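Local atomic coordinates of hypothetical protein (Leishmania major, PDB entry 3LJN), a protein that is of unknown function but, as an ankyrin-repeat protein, probably serves as a scaffold that binds other proteins. Residues T175-A180 / L191-V196. Residues are numbered along the deposited sequence; the frame is centred on the assembly and turned at random.
Sequences TPLMRA and LMMDTV
Within the ankyrin-repeat region, the consecutive helices 176-182 and 186-195, running roughly antiparallel, bring P176, L177 and A180 against M192 and M193. At these segments the axes come no closer than 11.5 Å, at 143° between their directions, and L177 and M192 are the facing pair. The selenomethionine M192 bridges most of that gap. Its CG is anti to the carbonyl carbon, the chain is extended through SE, and the bend at chi3 (-48°) places CE among the residues of the first helical turn. There CE lies 3.4 Å from CD2 of L177 and 4.0 Å from CB of A180, and it also approaches the backbone at CA of L177. SE, one atom back, rests 3.9 Å from CB of P176. The side chains of L177 and M192 pass in opposite senses, with CD2 of L177 meeting the methyl end of M192; the same CD2 also reaches CG of M193, at 4.3 Å. T175 begins TPLM, which resembles the TPLH motif common at the start of a helix in ankyrin repeats. As N-cap, its OG1 accepts a nearly straight bond from M178 N (3.3 Å, 169°) and is also hydrogen-bonded to H214. Helix 141-147 packs on P176 and A180 through H143 and V146, while I156 of helix 153-162 touches M192. All five residues that meet here are buried and their side-chain contacts apolar: the flexible chain of M192, selenium replacing methionine sulphur, packs between the helices by dispersion and hydrophobic contact, without hydrogen bonds between the two segments.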
loop_
_atom_site.group_PDB
_atom_site.type_symbol
_atom_site.label_atom_id
_atom_site.label_comp_id
_atom_site.label_asym_id
_atom_site.label_seq_id
_atom_site.Cartn_x
_atom_site.Cartn_y
_atom_site.Cartn_z
ATOM N N THR A 175 -3.939 -0.209 -1.712
ATOM C CA THR A 175 -2.783 0.296 -0.978
ATOM C C THR A 175 -1.845 -0.834 -0.571
ATOM O O THR A 175 -2.207 -1.990 -0.663
ATOM C CB THR A 175 -3.248 1.070 0.261
ATOM O OG1 THR A 175 -3.864 0.184 1.203
ATOM C CG2 THR A 175 -4.257 2.123 -0.130
ATOM N N PRO A 176 -0.614 -0.511 -0.151
ATOM C CA PRO A 176 0.214 -1.632 0.308
ATOM C C PRO A 176 -0.343 -2.377 1.519
ATOM O O PRO A 176 -0.154 -3.580 1.611
ATOM C CB PRO A 176 1.557 -0.975 0.623
ATOM C CG PRO A 176 1.624 0.146 -0.335
ATOM C CD PRO A 176 0.212 0.658 -0.493
ATOM N N LEU A 177 -1.030 -1.693 2.430
ATOM C CA LEU A 177 -1.658 -2.386 3.552
ATOM C C LEU A 177 -2.659 -3.390 3.028
ATOM O O LEU A 177 -2.594 -4.566 3.380
ATOM C CB LEU A 177 -2.346 -1.415 4.512
ATOM C CG LEU A 177 -1.369 -0.661 5.417
ATOM C CD1 LEU A 177 -2.089 0.458 6.140
ATOM C CD2 LEU A 177 -0.668 -1.604 6.408
HETATM N N MSE A 178 -3.571 -2.921 2.177
HETATM C CA MSE A 178 -4.547 -3.787 1.511
HETATM C C MSE A 178 -3.855 -5.002 0.874
HETATM O O MSE A 178 -4.330 -6.126 0.982
HETATM C CB MSE A 178 -5.342 -2.998 0.465
HETATM C CG MSE A 178 -6.469 -2.146 1.040
HETATM SE SE MSE A 178 -7.403 -0.993 -0.296
HETATM C CE MSE A 178 -8.564 0.097 0.873
ATOM N N ARG A 179 -2.708 -4.775 0.250
ATOM C CA ARG A 179 -1.941 -5.846 -0.383
ATOM C C ARG A 179 -1.418 -6.890 0.603
ATOM O O ARG A 179 -1.388 -8.077 0.282
ATOM C CB ARG A 179 -0.770 -5.250 -1.174
ATOM C CG ARG A 179 -0.054 -6.225 -2.074
ATOM C CD ARG A 179 -0.940 -6.727 -3.220
ATOM N NE ARG A 179 -0.484 -6.239 -4.520
ATOM C CZ ARG A 179 -1.034 -5.237 -5.208
ATOM N NH1 ARG A 179 -2.101 -4.581 -4.747
ATOM N NH2 ARG A 179 -0.512 -4.887 -6.383
ATOM N N ALA A 180 -0.988 -6.447 1.786
ATOM C CA ALA A 180 -0.415 -7.350 2.798
ATOM C C ALA A 180 -1.513 -8.199 3.431
ATOM O O ALA A 180 -1.328 -9.390 3.712
ATOM C CB ALA A 180 0.317 -6.561 3.858
ATOM N N LEU A 191 5.173 -4.226 10.657
ATOM C CA LEU A 191 6.339 -3.420 10.359
ATOM C C LEU A 191 5.934 -2.086 9.727
ATOM O O LEU A 191 6.407 -1.040 10.151
ATOM C CB LEU A 191 7.294 -4.182 9.438
ATOM C CG LEU A 191 8.646 -3.517 9.193
ATOM C CD1 LEU A 191 9.361 -3.306 10.502
ATOM C CD2 LEU A 191 9.486 -4.354 8.262
HETATM N N MSE A 192 5.044 -2.114 8.739
HETATM C CA MSE A 192 4.599 -0.879 8.093
HETATM C C MSE A 192 3.933 0.079 9.072
HETATM O O MSE A 192 4.244 1.262 9.087
HETATM C CB MSE A 192 3.650 -1.167 6.926
HETATM C CG MSE A 192 4.377 -1.529 5.630
HETATM SE SE MSE A 192 3.228 -1.894 4.077
HETATM C CE MSE A 192 1.937 -3.105 4.897
HETATM N N MSE A 193 3.025 -0.434 9.891
HETATM C CA MSE A 193 2.290 0.397 10.840
HETATM C C MSE A 193 3.112 0.823 12.043
HETATM O O MSE A 193 2.792 1.826 12.673
HETATM C CB MSE A 193 1.063 -0.342 11.347
HETATM C CG MSE A 193 -0.157 -0.189 10.469
HETATM SE SE MSE A 193 -1.409 -1.636 10.941
HETATM C CE MSE A 193 -3.139 -0.711 10.715
ATOM N N ASP A 194 4.143 0.060 12.388
ATOM C CA ASP A 194 4.981 0.401 13.543
ATOM C C ASP A 194 6.203 1.246 13.141
ATOM O O ASP A 194 6.652 2.090 13.903
ATOM C CB ASP A 194 5.377 -0.873 14.302
ATOM C CG ASP A 194 4.146 -1.740 14.687
ATOM O OD1 ASP A 194 3.003 -1.364 14.318
ATOM O OD2 ASP A 194 4.318 -2.798 15.346
ATOM N N THR A 195 6.706 1.035 11.928
ATOM C CA THR A 195 7.807 1.823 11.368
ATOM C C THR A 195 7.370 3.202 10.910
ATOM O O THR A 195 8.168 4.128 10.909
ATOM C CB THR A 195 8.430 1.114 10.140
ATOM O OG1 THR A 195 8.711 -0.252 10.466
ATOM C CG2 THR A 195 9.721 1.796 9.701
ATOM N N VAL A 196 6.109 3.326 10.497
ATOM C CA VAL A 196 5.574 4.570 9.907
ATOM C C VAL A 196 5.782 5.757 10.852
ATOM O O VAL A 196 5.282 5.747 11.977
ATOM C CB VAL A 196 4.059 4.429 9.527
ATOM C CG1 VAL A 196 3.198 4.246 10.765
ATOM C CG2 VAL A 196 3.580 5.617 8.728
#